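Local structure of teichoic acid D-alanine hydrolase (Staphylococcus aureus, 5ZH8) at residues G134-Q139 against K221-V226. The protein removes D-alanyl esters from wall teichoic acid and lipoteichoic acid of the staphylococcal cell envelope and affects methicillin resistance. Sequence-based numbering, arbitrary orientation.
Sequences GLLLKQ and KVIEEV
Leu137 and Ile223 mark where the two backbones come nearest, their CA atoms 7.0 Å apart, so helix 129-142 and helix 213-227 pack directly against each other. Both belong to the helical part of a serine beta-lactamase/penicillin-binding-protein fold, the framework that this esterase has adopted. Helix 129-142 starts at an SxxK sequence, as the central helix of that family does. The pair illustrates a single knob-into-hole contact: Ile223 acts as the knob, and it enters a four-residue hole on helix 129-142 whose corners are Thr133, Leu136, Leu137 and Leu140, spaced i, i+3, i+4 and i+7.

The long branch of Ile223 does the touching. Its CG1 stands beside the backbone N (chi1 -69°) and the extended second torsion (chi2 163°) carries CD1 forward into the hole. There CD1 lies 3.7 Å from CB of Leu136, with CD1 of that leucine 4.1 Å away; the two side chains cross at roughly a right angle. Leu136 also reaches Tyr231 and Ile239, so helix 231-240 shares this apolar junction. On the Leu137 side the fit is looser: CD1 of Ile223 comes to 4.3 Å from the backbone N of Leu137, whose side chain flanks the knob, CD2 4.5 Å from CG1 of Ile223. Val222 directs its CB toward the same helix with CG1 5.0 Å from CD2 of Leu137.

Charge is kept off this greasy interface. Lys221 and Glu224, buried though they are, are paired along their own helix, and Asp190 gives the lysine a second salt bridge. The glutamate is tied at both oxygens: OE2 accepts a hydrogen bond from Tyr231 N, while Lys221 NZ approaches OE1 at 2.7 Å, nearly in line with its C-O bond.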
ATOM      1  N   GLY A 134     -19.035  -0.114  16.672  1.00 43.89           N
ATOM      2  CA  GLY A 134     -18.945   0.717  17.865  1.00 43.31           C
ATOM      3  C   GLY A 134     -20.273   1.362  18.225  1.00 43.04           C
ATOM      4  O   GLY A 134     -20.633   1.438  19.396  1.00 43.35           O
ATOM      5  N   LEU A 135     -21.007   1.827  17.216  1.00 42.48           N
ATOM      6  CA  LEU A 135     -22.322   2.429  17.438  1.00 42.86           C
ATOM      7  C   LEU A 135     -23.299   1.420  18.028  1.00 44.14           C
ATOM      8  O   LEU A 135     -24.068   1.754  18.929  1.00 44.82           O
ATOM      9  CB  LEU A 135     -22.886   3.003  16.138  1.00 42.69           C
ATOM     10  CG  LEU A 135     -22.237   4.312  15.677  1.00 42.12           C
ATOM     11  CD1 LEU A 135     -22.531   4.576  14.209  1.00 42.12           C
ATOM     12  CD2 LEU A 135     -22.701   5.483  16.534  1.00 42.43           C
ATOM     13  N   LEU A 136     -23.254   0.189  17.515  1.00 44.68           N
ATOM     14  CA  LEU A 136     -24.078  -0.899  18.024  1.00 45.87           C
ATOM     15  C   LEU A 136     -23.724  -1.222  19.470  1.00 46.33           C
ATOM     16  O   LEU A 136     -24.608  -1.481  20.279  1.00 47.10           O
ATOM     17  CB  LEU A 136     -23.915  -2.146  17.145  1.00 46.65           C
ATOM     18  CG  LEU A 136     -24.508  -2.080  15.731  1.00 46.72           C
ATOM     19  CD1 LEU A 136     -24.073  -3.290  14.918  1.00 47.34           C
ATOM     20  CD2 LEU A 136     -26.030  -1.976  15.772  1.00 47.68           C
ATOM     21  N   LEU A 137     -22.431  -1.207  19.779  1.00 46.10           N
ATOM     22  CA  LEU A 137     -21.941  -1.384  21.156  1.00 46.81           C
ATOM     23  C   LEU A 137     -22.508  -0.326  22.087  1.00 46.75           C
ATOM     24  O   LEU A 137     -23.081  -0.648  23.123  1.00 47.72           O
ATOM     25  CB  LEU A 137     -20.413  -1.314  21.216  1.00 46.64           C
ATOM     26  CG  LEU A 137     -19.632  -2.628  21.128  1.00 47.83           C
ATOM     27  CD1 LEU A 137     -18.145  -2.326  21.223  1.00 47.89           C
ATOM     28  CD2 LEU A 137     -20.040  -3.620  22.203  1.00 49.39           C
ATOM     29  N   LYS A 138     -22.339   0.936  21.715  1.00 45.66           N
ATOM     30  CA  LYS A 138     -22.834   2.040  22.527  1.00 45.90           C
ATOM     31  C   LYS A 138     -24.343   1.926  22.727  1.00 46.35           C
ATOM     32  O   LYS A 138     -24.845   2.123  23.838  1.00 47.13           O
ATOM     33  CB  LYS A 138     -22.469   3.393  21.903  1.00 45.06           C
ATOM     34  CG  LYS A 138     -22.950   4.603  22.704  1.00 45.87           C
ATOM     35  CD  LYS A 138     -22.314   4.713  24.091  1.00 46.61           C
ATOM     36  CE  LYS A 138     -20.904   5.285  24.009  1.00 46.28           C
ATOM     37  NZ  LYS A 138     -20.088   4.937  25.201  1.00 47.37           N
ATOM     38  N   GLN A 139     -25.057   1.598  21.653  1.00 45.90           N
ATOM     39  CA  GLN A 139     -26.493   1.364  21.744  1.00 46.94           C
ATOM     40  C   GLN A 139     -26.823   0.292  22.787  1.00 48.04           C
ATOM     41  O   GLN A 139     -27.705   0.483  23.622  1.00 49.20           O
ATOM     42  CB  GLN A 139     -27.056   0.959  20.390  1.00 46.95           C
ATOM     43  CG  GLN A 139     -27.273   2.120  19.436  1.00 46.35           C
ATOM     44  CD  GLN A 139     -27.657   1.656  18.041  1.00 46.41           C
ATOM     45  OE1 GLN A 139     -27.505   0.480  17.706  1.00 46.42           O
ATOM     46  NE2 GLN A 139     -28.152   2.580  17.220  1.00 46.53           N
ATOM     47  N   LYS A 221     -19.283 -10.427  17.375  1.00 54.54           N
ATOM     48  CA  LYS A 221     -19.868 -11.666  17.873  1.00 56.94           C
ATOM     49  C   LYS A 221     -20.550 -11.455  19.230  1.00 56.97           C
ATOM     50  O   LYS A 221     -21.598 -12.052  19.506  1.00 58.03           O
ATOM     51  CB  LYS A 221     -18.805 -12.763  17.978  1.00 59.21           C
ATOM     52  CG  LYS A 221     -19.358 -14.145  18.295  1.00 62.22           C
ATOM     53  CD  LYS A 221     -20.190 -14.691  17.140  1.00 63.35           C
ATOM     54  CE  LYS A 221     -21.442 -15.401  17.635  1.00 65.28           C
ATOM     55  NZ  LYS A 221     -22.457 -15.554  16.556  1.00 65.87           N
ATOM     56  N   VAL A 222     -19.949 -10.609  20.070  1.00 55.66           N
ATOM     57  CA  VAL A 222     -20.555 -10.202  21.342  1.00 55.30           C
ATOM     58  C   VAL A 222     -21.940  -9.601  21.079  1.00 54.19           C
ATOM     59  O   VAL A 222     -22.920  -9.948  21.750  1.00 55.03           O
ATOM     60  CB  VAL A 222     -19.659  -9.185  22.104  1.00 54.19           C
ATOM     61  CG1 VAL A 222     -20.420  -8.515  23.246  1.00 53.93           C
ATOM     62  CG2 VAL A 222     -18.399  -9.861  22.634  1.00 55.62           C
ATOM     63  N   ILE A 223     -22.009  -8.709  20.090  1.00 52.09           N
ATOM     64  CA  ILE A 223     -23.272  -8.097  19.687  1.00 51.24           C
ATOM     65  C   ILE A 223     -24.277  -9.177  19.306  1.00 52.78           C
ATOM     66  O   ILE A 223     -25.416  -9.157  19.759  1.00 53.35           O
ATOM     67  CB  ILE A 223     -23.084  -7.105  18.512  1.00 49.43           C
ATOM     68  CG1 ILE A 223     -22.306  -5.869  18.978  1.00 47.85           C
ATOM     69  CG2 ILE A 223     -24.425  -6.676  17.923  1.00 49.36           C
ATOM     70  CD1 ILE A 223     -21.728  -5.043  17.854  1.00 46.43           C
ATOM     71  N   GLU A 224     -23.848 -10.121  18.477  1.00 53.66           N
ATOM     72  CA  GLU A 224     -24.736 -11.191  18.036  1.00 55.68           C
ATOM     73  C   GLU A 224     -25.228 -12.043  19.203  1.00 57.44           C
ATOM     74  O   GLU A 224     -26.408 -12.381  19.269  1.00 58.31           O
ATOM     75  CB  GLU A 224     -24.051 -12.076  16.993  1.00 56.60           C
ATOM     76  CG  GLU A 224     -23.939 -11.432  15.623  1.00 55.39           C
ATOM     77  CD  GLU A 224     -23.449 -12.396  14.564  1.00 56.94           C
ATOM     78  OE1 GLU A 224     -22.844 -13.434  14.922  1.00 58.78           O
ATOM     79  OE2 GLU A 224     -23.671 -12.109  13.369  1.00 56.66           O
ATOM     80  N   GLU A 225     -24.316 -12.368  20.119  1.00 57.99           N
ATOM     81  CA  GLU A 225     -24.611 -13.263  21.239  1.00 60.10           C
ATOM     82  C   GLU A 225     -25.583 -12.634  22.241  1.00 59.64           C
ATOM     83  O   GLU A 225     -26.491 -13.306  22.703  1.00 61.59           O
ATOM     84  CB  GLU A 225     -23.312 -13.659  21.956  1.00 60.94           C
ATOM     85  CG  GLU A 225     -23.447 -14.820  22.928  1.00 63.76           C
ATOM     86  CD  GLU A 225     -23.667 -16.153  22.241  1.00 66.45           C
ATOM     87  OE1 GLU A 225     -23.149 -16.346  21.111  1.00 66.43           O
ATOM     88  OE2 GLU A 225     -24.354 -17.012  22.845  1.00 68.66           O
ATOM     89  N   VAL A 226     -25.382 -11.358  22.574  1.00 57.51           N
ATOM     90  CA  VAL A 226     -26.231 -10.677  23.562  1.00 57.19           C
ATOM     91  C   VAL A 226     -27.610 -10.367  23.011  1.00 56.97           C
ATOM     92  O   VAL A 226     -28.588 -10.385  23.757  1.00 58.34           O
ATOM     93  CB  VAL A 226     -25.616  -9.362  24.103  1.00 55.50           C
ATOM     94  CG1 VAL A 226     -24.294  -9.623  24.801  1.00 55.94           C
ATOM     95  CG2 VAL A 226     -25.469  -8.322  23.006  1.00 53.67           C
TER